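Local coordinates for transcription regulator PadR N-terminal domain-containing protein (Streptococcus mutans, PDB 3L9F) that probably acts as a dimeric PadR-family transcriptional regulator, with an N-terminal winged-helix domain expected to bind DNA and a helical C-terminal domain, at residues Lys161-Asn166 / Ile182-Gly187. Residues are numbered along the deposited sequence; the frame is centred on the assembly and turned at random.
Sequences KRLSEN and ITIKYG
A chi1 of 178° swings CG of Leu163 opposite its amide nitrogen and sends the isobutyl group from helix 142-172 toward Ile184 and Gly187 of helix 178-202, while in Ile184 a chi1 of -61° sets CG2 opposite the backbone N, where it meets the leucine. The two helices form the antiparallel hairpin of the C-terminal domain, the part that mediates dimerisation in PadR-family regulators, and the first of them is predicted to be coiled coil.

Leu163 turns CD1 to the side chain of Ile184 and CD2 to the backbone of Ile184 and Gly187. CD1 meets Ile184 CG2 at 3.8 Å, with Leu163 CG 3.9 Å from that same methyl; Ile184 CG1 is slightly farther from CD1. The CA atoms of Leu163 and Ile184 are 7.3 Å apart. Tyr65 packs against both Leu163 and Ile184, and Leu188 and Tyr191 also touch the leucine. Tyr186, pointing away from the leucine, faces the second subunit, whose Glu152 and Lys156 hydrogen-bond to its OH. Because Gly187 has no side chain, Leu163 CD2 can rest against bare backbone, 3.9 Å from Gly187 C and 4.0 Å from Ile184 O.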
loop_
_atom_site.group_PDB
_atom_site.type_symbol
_atom_site.label_atom_id
_atom_site.label_comp_id
_atom_site.label_asym_id
_atom_site.label_seq_id
_atom_site.Cartn_x
_atom_site.Cartn_y
_atom_site.Cartn_z
ATOM N N LYS A 161 2.714 -4.861 17.631
ATOM C CA LYS A 161 2.136 -5.674 18.705
ATOM C C LYS A 161 1.327 -6.840 18.139
ATOM O O LYS A 161 1.501 -7.997 18.543
ATOM C CB LYS A 161 1.256 -4.798 19.606
ATOM C CG LYS A 161 0.524 -5.556 20.708
ATOM C CD LYS A 161 -0.326 -4.611 21.560
ATOM C CE LYS A 161 -1.032 -5.348 22.693
ATOM N NZ LYS A 161 -2.056 -6.306 22.192
ATOM N N ARG A 162 0.454 -6.530 17.189
ATOM C CA ARG A 162 -0.398 -7.528 16.562
ATOM C C ARG A 162 0.400 -8.566 15.773
ATOM O O ARG A 162 0.158 -9.775 15.886
ATOM C CB ARG A 162 -1.430 -6.837 15.662
ATOM C CG ARG A 162 -2.486 -7.768 15.087
ATOM C CD ARG A 162 -3.842 -7.084 15.043
ATOM N NE ARG A 162 -3.723 -5.721 14.534
ATOM C CZ ARG A 162 -3.672 -5.411 13.243
ATOM N NH1 ARG A 162 -3.734 -6.374 12.332
ATOM N NH2 ARG A 162 -3.551 -4.142 12.862
ATOM N N LEU A 163 1.361 -8.102 14.977
ATOM C CA LEU A 163 2.166 -9.019 14.188
ATOM C C LEU A 163 3.047 -9.866 15.102
ATOM O O LEU A 163 3.206 -11.070 14.889
ATOM C CB LEU A 163 3.003 -8.251 13.167
ATOM C CG LEU A 163 3.932 -9.082 12.307
ATOM C CD1 LEU A 163 3.178 -10.216 11.622
ATOM C CD2 LEU A 163 4.603 -8.166 11.282
ATOM N N SER A 164 3.597 -9.241 16.141
ATOM C CA SER A 164 4.416 -9.969 17.110
ATOM C C SER A 164 3.619 -11.060 17.828
ATOM O O SER A 164 4.114 -12.175 18.034
ATOM C CB SER A 164 5.022 -9.004 18.124
ATOM O OG SER A 164 6.020 -8.212 17.508
ATOM N N GLU A 165 2.383 -10.736 18.199
ATOM C CA GLU A 165 1.514 -11.699 18.877
ATOM C C GLU A 165 1.134 -12.876 17.965
ATOM O O GLU A 165 1.088 -14.025 18.405
ATOM C CB GLU A 165 0.274 -11.007 19.448
ATOM C CG GLU A 165 0.601 -10.034 20.589
ATOM C CD GLU A 165 -0.627 -9.327 21.159
ATOM O OE1 GLU A 165 -1.718 -9.432 20.555
ATOM O OE2 GLU A 165 -0.497 -8.654 22.209
ATOM N N ASN A 166 0.872 -12.604 16.690
ATOM C CA ASN A 166 0.604 -13.698 15.758
ATOM C C ASN A 166 1.844 -14.557 15.503
ATOM O O ASN A 166 1.763 -15.779 15.383
ATOM C CB ASN A 166 -0.006 -13.176 14.449
ATOM C CG ASN A 166 -1.483 -12.871 14.581
ATOM O OD1 ASN A 166 -2.263 -13.727 15.017
ATOM N ND2 ASN A 166 -1.880 -11.649 14.225
ATOM N N ILE A 182 9.922 -15.571 7.171
ATOM C CA ILE A 182 10.576 -14.475 6.453
ATOM C C ILE A 182 9.655 -13.264 6.321
ATOM O O ILE A 182 10.076 -12.128 6.532
ATOM C CB ILE A 182 11.049 -14.880 5.037
ATOM C CG1 ILE A 182 12.125 -15.965 5.119
ATOM C CG2 ILE A 182 11.596 -13.659 4.294
ATOM C CD1 ILE A 182 12.317 -16.725 3.820
ATOM N N THR A 183 8.402 -13.502 5.951
ATOM C CA THR A 183 7.483 -12.386 5.748
ATOM C C THR A 183 7.242 -11.618 7.030
ATOM O O THR A 183 7.070 -10.409 7.011
ATOM C CB THR A 183 6.131 -12.829 5.150
ATOM O OG1 THR A 183 5.372 -13.544 6.136
ATOM C CG2 THR A 183 6.350 -13.705 3.919
ATOM N N ILE A 184 7.238 -12.321 8.154
ATOM C CA ILE A 184 7.033 -11.661 9.429
ATOM C C ILE A 184 8.263 -10.826 9.793
ATOM O O ILE A 184 8.131 -9.702 10.252
ATOM C CB ILE A 184 6.673 -12.662 10.527
ATOM C CG1 ILE A 184 5.360 -13.369 10.158
ATOM C CG2 ILE A 184 6.537 -11.961 11.888
ATOM C CD1 ILE A 184 4.867 -14.346 11.227
ATOM N N LYS A 185 9.449 -11.375 9.568
ATOM C CA LYS A 185 10.677 -10.640 9.858
ATOM C C LYS A 185 10.711 -9.362 9.025
ATOM O O LYS A 185 11.087 -8.293 9.507
ATOM C CB LYS A 185 11.909 -11.513 9.592
ATOM C CG LYS A 185 12.229 -12.478 10.733
ATOM C CD LYS A 185 13.416 -13.393 10.404
ATOM C CE LYS A 185 13.601 -14.468 11.488
ATOM N NZ LYS A 185 14.769 -15.350 11.195
ATOM N N TYR A 186 10.284 -9.489 7.776
ATOM C CA TYR A 186 10.200 -8.371 6.839
ATOM C C TYR A 186 9.215 -7.330 7.355
ATOM O O TYR A 186 9.542 -6.142 7.428
ATOM C CB TYR A 186 9.749 -8.933 5.495
ATOM C CG TYR A 186 9.587 -7.999 4.302
ATOM C CD1 TYR A 186 8.642 -6.980 4.297
ATOM C CD2 TYR A 186 10.311 -8.224 3.131
ATOM C CE1 TYR A 186 8.462 -6.174 3.178
ATOM C CE2 TYR A 186 10.140 -7.432 2.009
ATOM C CZ TYR A 186 9.211 -6.411 2.038
ATOM O OH TYR A 186 9.032 -5.634 0.914
ATOM N N GLY A 187 8.012 -7.774 7.723
ATOM C CA GLY A 187 6.994 -6.871 8.234
ATOM C C GLY A 187 7.430 -6.114 9.477
ATOM O O GLY A 187 7.230 -4.901 9.586
#